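Transcriptional regulator, MerR-family (Cupriavidus metallidurans CH34, PDB 5GPE) binds lead(II) and probably acts as a DNA-binding transcription factor of the MerR family that responds to this metal. Local coordinates at residues R120-G123 and I124-S127. Numbering follows the deposited sequence.
Sequences RECG and ILNS
Cys122 is the N-cap of the short helix 123-128, and its SG reaches forward to the N-H of Leu125 in the first turn. Leu125 N donates to Cys122 SG at 3.4 Å, and the bond is nearly straight, with an N-H...S angle of 176°. The torsion of the cysteine makes this possible: SG lies anti to its own backbone N (chi1 177°), on the carbonyl side, which brings it in line with the N-H of Leu125. The same sulfur is also a ligand of the bound lead(II) ion, together with Cys113 of the loop after helix 79-111. The N-H of Leu125 and the start of the helix would probably favour negative charge on the sulfur, and the bond helps fix its rotation. Apolar atoms flank it as well. Leu125 CG is 3.8 Å from Cys122 SG, and Ile124 CB approaches the sulfur at 3.9 Å. Cys78 and Leu67 of the second subunit pack on Cys122 and Leu125 respectively, which places the capped turn at the dimer interface.

Asn126 reaches back toward the loop. Its amide turns a face to Cys122 O, with CG 3.2 Å from that oxygen, so ND2 does not point its N-H there. Instead, ND2 makes a weak hydrogen bond to Arg120 O at 3.4 Å. Backbone bonds start the helix: Asn126 N donates to Cys122 O at 2.9 Å, and Ser127 N to Gly123 O. Ser127 folds its hydroxyl onto the preceding turn (chi1 80°), where OG donates to Ile124 O at 3.0 Å.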
ATOM      1  N   ARG B 120      16.835 -14.604 -24.178  1.00 30.16           N
ATOM      2  CA  ARG B 120      16.061 -15.279 -25.244  1.00 32.78           C
ATOM      3  C   ARG B 120      15.391 -16.580 -24.765  1.00 30.44           C
ATOM      4  O   ARG B 120      14.275 -16.868 -25.149  1.00 33.01           O
ATOM      5  CB  ARG B 120      16.957 -15.591 -26.451  1.00 35.76           C
ATOM      6  CG  ARG B 120      16.198 -16.088 -27.669  1.00 39.68           C
ATOM      7  CD  ARG B 120      17.144 -16.464 -28.795  1.00 45.15           C
ATOM      8  NE  ARG B 120      18.072 -15.401 -29.218  1.00 50.60           N
ATOM      9  CZ  ARG B 120      17.768 -14.381 -30.041  1.00 52.96           C
ATOM     10  NH1 ARG B 120      16.547 -14.227 -30.581  1.00 53.45           N
ATOM     11  NH2 ARG B 120      18.712 -13.489 -30.337  1.00 50.86           N
ATOM     12  N   GLU B 121      16.102 -17.358 -23.957  1.00 30.87           N
ATOM     13  CA  GLU B 121      15.633 -18.675 -23.470  1.00 34.02           C
ATOM     14  C   GLU B 121      15.015 -18.632 -22.068  1.00 31.82           C
ATOM     15  O   GLU B 121      14.551 -19.653 -21.557  1.00 32.26           O
ATOM     16  CB  GLU B 121      16.800 -19.660 -23.417  1.00 40.95           C
ATOM     17  CG  GLU B 121      17.567 -19.850 -24.723  1.00 46.25           C
ATOM     18  CD  GLU B 121      18.961 -20.429 -24.495  1.00 55.01           C
ATOM     19  OE1 GLU B 121      19.711 -19.905 -23.617  1.00 58.83           O
ATOM     20  OE2 GLU B 121      19.309 -21.406 -25.195  1.00 60.86           O
ATOM     21  N   CYS B 122      15.004 -17.459 -21.444  1.00 26.86           N
ATOM     22  CA  CYS B 122      14.523 -17.321 -20.070  1.00 25.58           C
ATOM     23  C   CYS B 122      13.069 -17.811 -19.890  1.00 24.90           C
ATOM     24  O   CYS B 122      12.149 -17.311 -20.528  1.00 26.02           O
ATOM     25  CB  CYS B 122      14.667 -15.870 -19.599  1.00 23.41           C
ATOM     26  SG  CYS B 122      14.017 -15.593 -17.950  1.00 24.31           S
ATOM     27  N   GLY B 123      12.878 -18.795 -19.007  1.00 25.72           N
ATOM     28  CA  GLY B 123      11.550 -19.386 -18.780  1.00 23.78           C
ATOM     29  C   GLY B 123      10.565 -18.409 -18.158  1.00 24.25           C
ATOM     30  O   GLY B 123       9.359 -18.473 -18.406  1.00 21.72           O
ATOM     31  N   ILE B 124      11.079 -17.483 -17.352  1.00 24.22           N
ATOM     32  CA  ILE B 124      10.245 -16.450 -16.736  1.00 23.35           C
ATOM     33  C   ILE B 124       9.760 -15.449 -17.789  1.00 22.56           C
ATOM     34  O   ILE B 124       8.568 -15.170 -17.872  1.00 22.21           O
ATOM     35  CB  ILE B 124      10.972 -15.745 -15.563  1.00 23.13           C
ATOM     36  CG1 ILE B 124      11.165 -16.732 -14.405  1.00 23.65           C
ATOM     37  CG2 ILE B 124      10.185 -14.527 -15.064  1.00 23.14           C
ATOM     38  CD1 ILE B 124      12.230 -16.321 -13.399  1.00 24.72           C
ATOM     39  N   LEU B 125      10.694 -14.892 -18.553  1.00 23.46           N
ATOM     40  CA  LEU B 125      10.356 -13.932 -19.616  1.00 24.35           C
ATOM     41  C   LEU B 125       9.453 -14.562 -20.655  1.00 24.38           C
ATOM     42  O   LEU B 125       8.512 -13.930 -21.125  1.00 25.93           O
ATOM     43  CB  LEU B 125      11.611 -13.359 -20.293  1.00 24.46           C
ATOM     44  CG  LEU B 125      12.501 -12.461 -19.420  1.00 25.00           C
ATOM     45  CD1 LEU B 125      13.720 -12.036 -20.221  1.00 26.31           C
ATOM     46  CD2 LEU B 125      11.758 -11.238 -18.882  1.00 25.07           C
ATOM     47  N   ASN B 126       9.729 -15.818 -20.992  1.00 25.55           N
ATOM     48  CA  ASN B 126       8.912 -16.527 -21.986  1.00 28.76           C
ATOM     49  C   ASN B 126       7.503 -16.833 -21.486  1.00 27.18           C
ATOM     50  O   ASN B 126       6.557 -16.789 -22.268  1.00 25.88           O
ATOM     51  CB  ASN B 126       9.616 -17.796 -22.504  1.00 31.56           C
ATOM     52  CG  ASN B 126      10.797 -17.483 -23.419  1.00 33.25           C
ATOM     53  OD1 ASN B 126      10.877 -16.412 -24.030  1.00 35.29           O
ATOM     54  ND2 ASN B 126      11.730 -18.414 -23.503  1.00 38.02           N
ATOM     55  N   SER B 127       7.346 -17.119 -20.199  1.00 24.77           N
ATOM     56  CA  SER B 127       6.002 -17.357 -19.641  1.00 28.01           C
ATOM     57  C   SER B 127       5.181 -16.058 -19.521  1.00 27.49           C
ATOM     58  O   SER B 127       3.956 -16.103 -19.508  1.00 27.84           O
ATOM     59  CB  SER B 127       6.074 -18.081 -18.300  1.00 28.98           C
ATOM     60  OG  SER B 127       6.380 -17.185 -17.263  1.00 31.73           O
TER